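Local coordinates for putative protease (Parabacteroides distasonis ATCC 8503, PDB 3KD4), which is of unknown function but is probably an exported protease, carrying two sequence families whose roles have not been characterised, at residues A[310-313]-A[314-317]. Sequence-based numbering, arbitrary orientation. Where two conformers were deposited one is given.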
loop_
_atom_site.group_PDB
_atom_site.type_symbol
_atom_site.label_atom_id
_atom_site.label_comp_id
_atom_site.label_asym_id
_atom_site.label_seq_id
_atom_site.Cartn_x
_atom_site.Cartn_y
_atom_site.Cartn_z
ATOM N N VAL A 310 0.729 1.483 -11.468
ATOM C CA VAL A 310 1.803 0.760 -10.799
ATOM C C VAL A 310 1.282 -0.587 -10.330
ATOM O O VAL A 310 0.281 -0.659 -9.580
ATOM C CB VAL A 310 2.336 1.572 -9.563
ATOM C CG1 VAL A 310 3.571 0.893 -8.923
ATOM C CG2 VAL A 310 2.654 3.041 -9.974
ATOM N N TYR A 311 1.933 -1.644 -10.803
ATOM C CA TYR A 311 1.621 -3.014 -10.460
ATOM C C TYR A 311 2.744 -3.615 -9.635
ATOM O O TYR A 311 3.904 -3.190 -9.744
ATOM C CB TYR A 311 1.572 -3.883 -11.717
ATOM C CG TYR A 311 0.506 -3.550 -12.710
ATOM C CD1 TYR A 311 0.725 -2.625 -13.724
ATOM C CD2 TYR A 311 -0.725 -4.165 -12.639
ATOM C CE1 TYR A 311 -0.286 -2.363 -14.672
ATOM C CE2 TYR A 311 -1.699 -3.901 -13.549
ATOM C CZ TYR A 311 -1.482 -3.011 -14.556
ATOM O OH TYR A 311 -2.524 -2.767 -15.409
ATOM N N PRO A 312 2.427 -4.668 -8.869
ATOM C CA PRO A 312 3.481 -5.462 -8.255
ATOM C C PRO A 312 4.436 -5.976 -9.291
ATOM O O PRO A 312 4.050 -6.287 -10.435
ATOM C CB PRO A 312 2.734 -6.625 -7.589
ATOM C CG PRO A 312 1.335 -6.144 -7.414
ATOM C CD PRO A 312 1.074 -5.142 -8.519
ATOM N N GLY A 313 5.694 -6.075 -8.903
ATOM C CA GLY A 313 6.726 -6.365 -9.838
ATOM C C GLY A 313 6.770 -7.790 -10.336
ATOM O O GLY A 313 7.352 -8.046 -11.376
ATOM N N HIS A 314 6.164 -8.736 -9.662
ATOM C CA HIS A 314 6.226 -10.147 -10.037
ATOM C C HIS A 314 5.088 -10.560 -11.003
ATOM O O HIS A 314 4.998 -11.692 -11.387
ATOM C CB HIS A 314 6.167 -11.008 -8.753
ATOM C CG HIS A 314 4.903 -10.841 -7.957
ATOM N ND1 HIS A 314 4.786 -9.947 -6.909
ATOM C CD2 HIS A 314 3.706 -11.476 -8.043
ATOM C CE1 HIS A 314 3.570 -10.034 -6.393
ATOM N NE2 HIS A 314 2.896 -10.953 -7.065
ATOM N N LEU A 315 4.199 -9.634 -11.354
ATOM C CA LEU A 315 3.003 -9.990 -12.116
ATOM C C LEU A 315 3.215 -9.921 -13.619
ATOM O O LEU A 315 3.917 -9.039 -14.130
ATOM C CB LEU A 315 1.886 -9.018 -11.827
ATOM C CG LEU A 315 1.110 -9.090 -10.549
ATOM C CD1 LEU A 315 0.055 -7.974 -10.712
ATOM C CD2 LEU A 315 0.480 -10.483 -10.308
ATOM N N ASP A 316 2.543 -10.810 -14.327
ATOM C CA ASP A 316 2.496 -10.715 -15.771
ATOM C C ASP A 316 1.422 -9.718 -16.110
ATOM O O ASP A 316 0.243 -10.037 -16.056
ATOM C CB ASP A 316 2.177 -12.071 -16.374
ATOM C CG ASP A 316 1.969 -12.001 -17.897
ATOM O OD1 ASP A 316 2.039 -10.920 -18.512
ATOM O OD2 ASP A 316 1.690 -13.053 -18.450
ATOM N N THR A 317 1.826 -8.503 -16.444
ATOM C CA THR A 317 0.870 -7.426 -16.658
ATOM C C THR A 317 0.145 -7.541 -18.019
ATOM O O THR A 317 -0.834 -6.859 -18.230
ATOM C CB THR A 317 1.501 -6.019 -16.470
ATOM O OG1 THR A 317 2.577 -5.850 -17.377
ATOM C CG2 THR A 317 2.028 -5.880 -15.043
#
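Leu315 N donates to Pro312 O across 3.5 Å, a weak but fairly straight bond (164° at the hydrogen) that closes a type I beta turn from Pro312 to Leu315. Gly313 and His314 occupy its two corners, and the reversal brings the side chains of Leu315 and Thr317 back against Pro312 and Tyr311. CD1 of Leu315 rests on the proline ring, 3.7 Å from Pro312 CD. This methyl also approaches the Tyr311 ring, more loosely, at 4.3 Å from CD2. In the conformer described, with chi1 at 62°, the imidazole of His314 is tucked between its own backbone N and carbonyl carbon, which brings CE1 within 3.7 Å of Pro312 CB; a glycerol, probably from the crystallisation liquor, lies by this ring with doubtful geometry. Further along, the Thr317 methyl CG2 lies over one face of the Tyr311 phenol in a CH-pi contact, 3.9 Å from the ring centroid and displaced toward the rim, with Tyr311 CG the nearest ring atom. The torsion that sets CG2 anti to the carbonyl carbon, beside the backbone N, turns this methyl to the ring. The turn follows strand 305-312, the middle strand of a five-stranded antiparallel sheet, and opens the loop leading to its neighbour 327-334; on the other flank, NZ of Lys354, in strand 353-357, is hydrogen-bonded to Leu315 O, and the Thr317 side chain packs on the same lysine.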